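Local atomic coordinates of initiator protein NS1 (Murine minute virus, PDB entry 4R94), a protein that nicks viral DNA at the replication origin with its N-terminal nuclease domain and unwinds it with an ATP-driven helicase to initiate and direct viral DNA replication. Residues A[61-73]-A[232-244]. Numbering follows the deposited sequence.
Sequences RGAETTWDQSEDM and DSGWKTNFLKEGE
In the N-terminal nickase domain of NS1, the C-terminal half of helix 54-70 packs against the loop that leads from strand 227-232 of the central antiparallel sheet into helix 242-252, and Thr66, Gln69 and Ser70 meet Asn238, Phe239 and Lys241. With Thr66 chi1 at -67°, the methyl CG2 turns away from the backbone N and reaches Asn238 O at 3.2 Å, while OG1 lies beside that N. Thr66 OG1 donates to Gly62 O one helical turn earlier (2.9 Å) and takes a long, weak but fairly straight bond from Asn238 ND2, 164° at the hydrogen. That amide nitrogen also lies above one face of the Trp235 ring, toward its rim; the ring edge reaches Gly62 CA. The Gln69 and Phe239 side chains run side by side, and Gln69 CB stands over one face of the ring, toward its rim, in a CH-pi contact, 3.9 Å from the centroid, while Thr66 OG1 lies at the ring edge. Where the backbones come closest, Ser70 CA makes a CA-H...O contact with Phe239 O (3.5 Å). Asn238 OD1 accepts from Asp232 N, and the Asp232 carboxylate binds backbone N-H groups of Gly234, Lys236 and Thr237, the first forming an Asx turn. Farther along, Lys241 runs past Ser70 O and bends at its last torsion (chi4 49°), bringing NZ to a weak bond with Gln69 O at 3.2 Å. Two waters bridge to the start of helix 242-252: one links Ser70 O to Glu242 N, the other Asp72 OD2 (2.8 Å) to Gly243 N (2.9 Å).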
ATOM      1  N   ARG A  61      -8.450 -10.582   6.350  1.00 24.16           N
ATOM      2  CA  ARG A  61      -8.763 -10.592   7.780  1.00 23.94           C
ATOM      3  C   ARG A  61      -7.759  -9.756   8.583  1.00 23.40           C
ATOM      4  O   ARG A  61      -8.151  -9.034   9.496  1.00 23.60           O
ATOM      5  CB  ARG A  61      -8.830 -12.023   8.323  1.00 26.64           C
ATOM      6  CG  ARG A  61     -10.139 -12.717   7.957  1.00 30.96           C
ATOM      7  CD  ARG A  61     -10.331 -14.018   8.728  1.00 35.42           C
ATOM      8  NE  ARG A  61      -9.351 -15.012   8.328  1.00 35.66           N
ATOM      9  CZ  ARG A  61      -9.573 -15.933   7.398  1.00 40.44           C
ATOM     10  NH1 ARG A  61     -10.754 -15.988   6.793  1.00 42.45           N
ATOM     11  NH2 ARG A  61      -8.619 -16.798   7.077  1.00 44.51           N
ATOM     12  N   GLY A  62      -6.479  -9.839   8.235  1.00 20.93           N
ATOM     13  CA  GLY A  62      -5.472  -9.005   8.862  1.00 22.56           C
ATOM     14  C   GLY A  62      -5.756  -7.518   8.710  1.00 23.66           C
ATOM     15  O   GLY A  62      -5.594  -6.752   9.653  1.00 20.42           O
ATOM     16  N   ALA A  63      -6.204  -7.105   7.532  1.00 21.59           N
ATOM     17  CA  ALA A  63      -6.507  -5.686   7.305  1.00 18.60           C
ATOM     18  C   ALA A  63      -7.689  -5.222   8.159  1.00 20.51           C
ATOM     19  O   ALA A  63      -7.668  -4.131   8.733  1.00 21.19           O
ATOM     20  CB  ALA A  63      -6.798  -5.431   5.819  1.00 20.59           C
ATOM     21  N   GLU A  64      -8.728  -6.059   8.210  1.00 22.21           N
ATOM     22  CA  GLU A  64      -9.913  -5.789   9.016  1.00 21.45           C
ATOM     23  C   GLU A  64      -9.553  -5.588  10.472  1.00 20.54           C
ATOM     24  O   GLU A  64      -9.987  -4.630  11.096  1.00 20.92           O
ATOM     25  CB  GLU A  64     -10.922  -6.945   8.885  1.00 20.90           C
ATOM     26  CG  GLU A  64     -11.553  -7.051   7.510  1.00 20.61           C
ATOM     27  CD  GLU A  64     -12.209  -8.410   7.271  1.00 25.92           C
ATOM     28  OE1 GLU A  64     -12.014  -9.326   8.096  1.00 26.18           O
ATOM     29  OE2 GLU A  64     -12.887  -8.556   6.241  1.00 28.14           O
ATOM     30  N   THR A  65      -8.752  -6.493  11.017  1.00 21.55           N
ATOM     31  CA  THR A  65      -8.420  -6.417  12.436  1.00 22.81           C
ATOM     32  C   THR A  65      -7.467  -5.259  12.718  1.00 22.00           C
ATOM     33  O   THR A  65      -7.541  -4.634  13.755  1.00 22.81           O
ATOM     34  CB  THR A  65      -7.848  -7.758  12.926  1.00 26.99           C
ATOM     35  OG1 THR A  65      -8.908  -8.724  12.885  1.00 28.97           O
ATOM     36  CG2 THR A  65      -7.351  -7.667  14.362  1.00 27.59           C
ATOM     37  N   THR A  66      -6.603  -4.943  11.762  1.00 20.61           N
ATOM     38  CA  THR A  66      -5.750  -3.768  11.890  1.00 18.21           C
ATOM     39  C   THR A  66      -6.598  -2.500  11.957  1.00 20.36           C
ATOM     40  O   THR A  66      -6.348  -1.621  12.795  1.00 20.93           O
ATOM     41  CB  THR A  66      -4.748  -3.689  10.726  1.00 21.16           C
ATOM     42  OG1 THR A  66      -3.818  -4.774  10.840  1.00 23.42           O
ATOM     43  CG2 THR A  66      -3.987  -2.371  10.749  1.00 18.87           C
ATOM     44  N   TRP A  67      -7.603  -2.407  11.089  1.00 19.19           N
ATOM     45  CA  TRP A  67      -8.543  -1.295  11.148  1.00 20.78           C
ATOM     46  C   TRP A  67      -9.254  -1.256  12.496  1.00 22.72           C
ATOM     47  O   TRP A  67      -9.345  -0.209  13.143  1.00 21.90           O
ATOM     48  CB  TRP A  67      -9.572  -1.379  10.015  1.00 20.84           C
ATOM     49  CG  TRP A  67     -10.627  -0.302  10.093  1.00 24.43           C
ATOM     50  CD1 TRP A  67     -11.781  -0.340  10.827  1.00 31.10           C
ATOM     51  CD2 TRP A  67     -10.619   0.974   9.428  1.00 26.88           C
ATOM     52  NE1 TRP A  67     -12.488   0.829  10.660  1.00 32.37           N
ATOM     53  CE2 TRP A  67     -11.799   1.649   9.806  1.00 28.14           C
ATOM     54  CE3 TRP A  67      -9.727   1.610   8.554  1.00 29.35           C
ATOM     55  CZ2 TRP A  67     -12.119   2.926   9.336  1.00 32.39           C
ATOM     56  CZ3 TRP A  67     -10.045   2.886   8.089  1.00 32.06           C
ATOM     57  CH2 TRP A  67     -11.230   3.528   8.482  1.00 34.05           C
ATOM     58  N   ASP A  68      -9.762  -2.412  12.921  1.00 21.90           N
ATOM     59  CA  ASP A  68     -10.533  -2.485  14.159  1.00 23.26           C
ATOM     60  C   ASP A  68      -9.715  -2.056  15.386  1.00 22.24           C
ATOM     61  O   ASP A  68     -10.217  -1.358  16.266  1.00 24.79           O
ATOM     62  CB  ASP A  68     -11.078  -3.912  14.368  1.00 22.07           C
ATOM     63  CG  ASP A  68     -12.146  -4.297  13.358  1.00 22.82           C
ATOM     64  OD1 ASP A  68     -12.795  -3.405  12.763  1.00 24.11           O
ATOM     65  OD2 ASP A  68     -12.324  -5.524  13.156  1.00 21.79           O
ATOM     66  N   GLN A  69      -8.460  -2.474  15.451  1.00 20.77           N
ATOM     67  CA  GLN A  69      -7.658  -2.224  16.633  1.00 22.15           C
ATOM     68  C   GLN A  69      -7.104  -0.794  16.635  1.00 24.18           C
ATOM     69  O   GLN A  69      -6.741  -0.253  17.684  1.00 25.94           O
ATOM     70  CB  GLN A  69      -6.521  -3.249  16.739  1.00 25.06           C
ATOM     71  CG  GLN A  69      -6.960  -4.732  16.663  1.00 28.70           C
ATOM     72  CD  GLN A  69      -8.178  -5.100  17.535  1.00 31.11           C
ATOM     73  OE1 GLN A  69      -8.143  -4.916  18.763  1.00 29.26           O
ATOM     74  NE2 GLN A  69      -9.256  -5.658  16.902  1.00 26.88           N
ATOM     75  N   SER A  70      -7.040  -0.174  15.464  1.00 22.73           N
ATOM     76  CA  SER A  70      -6.472   1.175  15.369  1.00 21.15           C
ATOM     77  C   SER A  70      -7.565   2.235  15.389  1.00 29.66           C
ATOM     78  O   SER A  70      -7.291   3.439  15.347  1.00 26.40           O
ATOM     79  CB  SER A  70      -5.621   1.315  14.105  1.00 20.18           C
ATOM     80  OG  SER A  70      -6.411   1.197  12.948  1.00 24.18           O
ATOM     81  N   GLU A  71      -8.808   1.776  15.450  1.00 27.73           N
ATOM     82  CA  GLU A  71      -9.948   2.674  15.514  1.00 33.73           C
ATOM     83  C   GLU A  71     -10.000   3.367  16.863  1.00 39.87           C
ATOM     84  O   GLU A  71      -9.942   2.718  17.911  1.00 38.03           O
ATOM     85  CB  GLU A  71     -11.247   1.912  15.263  1.00 32.48           C
ATOM     86  CG  GLU A  71     -12.465   2.808  15.196  1.00 42.40           C
ATOM     87  CD  GLU A  71     -13.645   2.109  14.567  1.00 51.18           C
ATOM     88  OE1 GLU A  71     -14.063   1.056  15.100  1.00 55.82           O
ATOM     89  OE2 GLU A  71     -14.140   2.600  13.531  1.00 52.23           O
ATOM     90  N   ASP A  72     -10.093   4.691  16.827  1.00 37.61           N
ATOM     91  CA  ASP A  72     -10.279   5.474  18.038  1.00 46.92           C
ATOM     92  C   ASP A  72     -11.771   5.692  18.251  1.00 55.29           C
ATOM     93  O   ASP A  72     -12.427   6.379  17.466  1.00 58.66           O
ATOM     94  CB  ASP A  72      -9.537   6.808  17.943  1.00 50.47           C
ATOM     95  CG  ASP A  72      -9.248   7.410  19.304  1.00 61.26           C
ATOM     96  OD1 ASP A  72     -10.072   7.227  20.227  1.00 67.21           O
ATOM     97  OD2 ASP A  72      -8.193   8.063  19.453  1.00 62.58           O
ATOM     98  N   MET A  73     -12.307   5.092  19.309  1.00 59.48           N
ATOM     99  CA  MET A  73     -13.748   5.088  19.540  1.00 62.40           C
ATOM    100  C   MET A  73     -14.219   6.251  20.407  1.00 69.91           C
ATOM    101  O   MET A  73     -15.423   6.443  20.584  1.00 69.30           O
ATOM    102  CB  MET A  73     -14.176   3.763  20.177  1.00 54.05           C
ATOM    103  CG  MET A  73     -14.239   2.610  19.198  1.00 47.68           C
ATOM    104  SD  MET A  73     -14.455   1.019  20.014  1.00 62.78           S
ATOM    105  CE  MET A  73     -14.700  -0.032  18.592  1.00 39.80           C
ATOM    106  N   ASP A 232       3.101  -2.997   8.871  1.00 16.65           N
ATOM    107  CA  ASP A 232       4.494  -3.231   8.554  1.00 17.03           C
ATOM    108  C   ASP A 232       4.881  -4.666   8.864  1.00 20.39           C
ATOM    109  O   ASP A 232       4.106  -5.417   9.467  1.00 18.73           O
ATOM    110  CB  ASP A 232       5.388  -2.242   9.319  1.00 20.43           C
ATOM    111  CG  ASP A 232       5.214  -2.344  10.819  1.00 20.30           C
ATOM    112  OD1 ASP A 232       5.569  -3.403  11.377  1.00 21.03           O
ATOM    113  OD2 ASP A 232       4.735  -1.369  11.430  1.00 19.94           O
ATOM    114  N   SER A 233       6.084  -5.028   8.442  1.00 19.63           N
ATOM    115  CA  SER A 233       6.538  -6.421   8.484  1.00 22.70           C
ATOM    116  C   SER A 233       6.765  -6.910   9.919  1.00 27.69           C
ATOM    117  O   SER A 233       6.900  -8.119  10.152  1.00 27.87           O
ATOM    118  CB  SER A 233       7.819  -6.571   7.655  1.00 22.14           C
ATOM    119  OG  SER A 233       8.780  -5.589   8.016  1.00 21.33           O
ATOM    120  N   GLY A 234       6.779  -5.982  10.871  1.00 21.84           N
ATOM    121  CA  GLY A 234       6.905  -6.319  12.283  1.00 23.77           C
ATOM    122  C   GLY A 234       5.612  -6.226  13.087  1.00 24.19           C
ATOM    123  O   GLY A 234       5.628  -6.393  14.318  1.00 24.43           O
ATOM    124  N   TRP A 235       4.497  -5.967  12.399  1.00 19.53           N
ATOM    125  CA  TRP A 235       3.211  -5.653  13.038  1.00 21.19           C
ATOM    126  C   TRP A 235       3.347  -4.607  14.147  1.00 22.13           C
ATOM    127  O   TRP A 235       2.660  -4.671  15.178  1.00 21.24           O
ATOM    128  CB  TRP A 235       2.543  -6.937  13.579  1.00 21.83           C
ATOM    129  CG  TRP A 235       2.053  -7.838  12.480  1.00 25.00           C
ATOM    130  CD1 TRP A 235       2.814  -8.644  11.686  1.00 28.33           C
ATOM    131  CD2 TRP A 235       0.698  -8.010  12.042  1.00 25.40           C
ATOM    132  NE1 TRP A 235       2.020  -9.312  10.782  1.00 31.63           N
ATOM    133  CE2 TRP A 235       0.716  -8.938  10.977  1.00 28.70           C
ATOM    134  CE3 TRP A 235      -0.530  -7.470  12.445  1.00 22.22           C
ATOM    135  CZ2 TRP A 235      -0.443  -9.345  10.314  1.00 26.51           C
ATOM    136  CZ3 TRP A 235      -1.685  -7.881  11.784  1.00 24.45           C
ATOM    137  CH2 TRP A 235      -1.628  -8.800  10.725  1.00 28.03           C
ATOM    138  N   LYS A 236       4.208  -3.607  13.915  1.00 21.15           N
ATOM    139  CA  LYS A 236       4.517  -2.604  14.929  1.00 20.86           C
ATOM    140  C   LYS A 236       3.620  -1.374  14.877  1.00 21.56           C
ATOM    141  O   LYS A 236       3.137  -0.911  15.917  1.00 22.05           O
ATOM    142  CB  LYS A 236       5.983  -2.181  14.800  1.00 19.90           C
ATOM    143  CG  LYS A 236       6.960  -3.309  15.085  1.00 26.13           C
ATOM    144  CD  LYS A 236       7.011  -3.611  16.571  1.00 30.06           C
ATOM    145  CE  LYS A 236       7.819  -4.874  16.845  1.00 36.46           C
ATOM    146  NZ  LYS A 236       7.864  -5.177  18.302  1.00 44.68           N
ATOM    147  N   THR A 237       3.383  -0.840  13.680  1.00 20.32           N
ATOM    148  CA  THR A 237       2.548   0.353  13.571  1.00 21.49           C
ATOM    149  C   THR A 237       1.071   0.037  13.349  1.00 18.44           C
ATOM    150  O   THR A 237       0.233   0.908  13.558  1.00 21.99           O
ATOM    151  CB  THR A 237       3.024   1.294  12.427  1.00 20.34           C
ATOM    152  OG1 THR A 237       2.894   0.641  11.159  1.00 21.28           O
ATOM    153  CG2 THR A 237       4.479   1.694  12.633  1.00 20.56           C
ATOM    154  N   ASN A 238       0.760  -1.210  12.966  1.00 20.34           N
ATOM    155  CA  ASN A 238      -0.590  -1.612  12.545  1.00 20.07           C
ATOM    156  C   ASN A 238      -1.693  -1.106  13.448  1.00 20.17           C
ATOM    157  O   ASN A 238      -2.650  -0.502  12.996  1.00 20.87           O
ATOM    158  CB  ASN A 238      -0.734  -3.142  12.500  1.00 18.39           C
ATOM    159  CG  ASN A 238       0.168  -3.798  11.482  1.00 20.04           C
ATOM    160  OD1 ASN A 238       1.355  -3.515  11.410  1.00 18.76           O
ATOM    161  ND2 ASN A 238      -0.392  -4.718  10.710  1.00 20.81           N
ATOM    162  N   PHE A 239      -1.559  -1.382  14.740  1.00 21.63           N
ATOM    163  CA  PHE A 239      -2.683  -1.163  15.642  1.00 21.39           C
ATOM    164  C   PHE A 239      -2.670   0.214  16.284  1.00 24.64           C
ATOM    165  O   PHE A 239      -3.530   0.522  17.104  1.00 23.35           O
ATOM    166  CB  PHE A 239      -2.709  -2.238  16.741  1.00 23.48           C
ATOM    167  CG  PHE A 239      -2.915  -3.649  16.234  1.00 22.73           C
ATOM    168  CD1 PHE A 239      -3.350  -3.912  14.939  1.00 21.24           C
ATOM    169  CD2 PHE A 239      -2.680  -4.723  17.084  1.00 24.69           C
ATOM    170  CE1 PHE A 239      -3.531  -5.225  14.498  1.00 25.38           C
ATOM    171  CE2 PHE A 239      -2.861  -6.034  16.651  1.00 25.22           C
ATOM    172  CZ  PHE A 239      -3.289  -6.283  15.360  1.00 24.89           C
ATOM    173  N   LEU A 240      -1.709   1.056  15.908  1.00 20.96           N
ATOM    174  CA  LEU A 240      -1.610   2.379  16.524  1.00 23.62           C
ATOM    175  C   LEU A 240      -2.713   3.345  16.082  1.00 23.62           C
ATOM    176  O   LEU A 240      -2.990   3.493  14.889  1.00 21.69           O
ATOM    177  CB  LEU A 240      -0.248   3.008  16.218  1.00 21.70           C
ATOM    178  CG  LEU A 240       0.992   2.228  16.657  1.00 19.21           C
ATOM    179  CD1 LEU A 240       2.258   3.048  16.368  1.00 23.89           C
ATOM    180  CD2 LEU A 240       0.897   1.884  18.139  1.00 27.45           C
ATOM    181  N   LYS A 241      -3.318   4.021  17.059  1.00 23.61           N
ATOM    182  CA  LYS A 241      -4.276   5.089  16.799  1.00 26.63           C
ATOM    183  C   LYS A 241      -3.508   6.335  16.350  1.00 24.47           C
ATOM    184  O   LYS A 241      -2.298   6.402  16.560  1.00 24.18           O
ATOM    185  CB  LYS A 241      -5.104   5.372  18.050  1.00 30.47           C
ATOM    186  CG  LYS A 241      -5.868   4.145  18.560  1.00 31.94           C
ATOM    187  CD  LYS A 241      -6.486   4.376  19.936  1.00 39.70           C
ATOM    188  CE  LYS A 241      -7.510   3.286  20.246  1.00 46.69           C
ATOM    189  NZ  LYS A 241      -6.969   1.924  19.989  1.00 41.12           N
ATOM    190  N   GLU A 242      -4.195   7.312  15.746  1.00 28.42           N
ATOM    191  CA  GLU A 242      -3.490   8.482  15.200  1.00 25.64           C
ATOM    192  C   GLU A 242      -2.648   9.179  16.263  1.00 28.24           C
ATOM    193  O   GLU A 242      -1.511   9.554  16.007  1.00 25.98           O
ATOM    194  CB  GLU A 242      -4.437   9.519  14.571  1.00 28.89           C
ATOM    195  CG  GLU A 242      -3.622  10.602  13.823  1.00 28.82           C
ATOM    196  CD  GLU A 242      -4.393  11.819  13.318  1.00 30.38           C
ATOM    197  OE1 GLU A 242      -5.589  11.713  12.980  1.00 27.36           O
ATOM    198  OE2 GLU A 242      -3.765  12.908  13.245  1.00 32.41           O
ATOM    199  N   GLY A 243      -3.206   9.336  17.458  1.00 29.89           N
ATOM    200  CA  GLY A 243      -2.487   9.990  18.537  1.00 27.04           C
ATOM    201  C   GLY A 243      -1.213   9.258  18.897  1.00 24.41           C
ATOM    202  O   GLY A 243      -0.195   9.874  19.180  1.00 27.30           O
ATOM    203  N   GLU A 244      -1.263   7.931  18.856  1.00 25.19           N
ATOM    204  CA  GLU A 244      -0.113   7.110  19.204  1.00 21.61           C
ATOM    205  C   GLU A 244       0.963   7.195  18.123  1.00 21.89           C
ATOM    206  O   GLU A 244       2.154   7.113  18.409  1.00 24.81           O
ATOM    207  CB  GLU A 244      -0.543   5.651  19.422  1.00 26.19           C
ATOM    208  CG  GLU A 244      -1.491   5.484  20.617  1.00 29.18           C
ATOM    209  CD  GLU A 244      -2.032   4.068  20.776  1.00 34.16           C
ATOM    210  OE1 GLU A 244      -2.510   3.480  19.780  1.00 29.54           O
ATOM    211  OE2 GLU A 244      -1.988   3.545  21.911  1.00 33.48           O
TER
HETATM  212  O   HOH W   1      -6.974   6.297  15.048  1.00 34.36           O
HETATM  213  O   HOH W   2      -5.939   9.142  18.296  1.00 41.10           O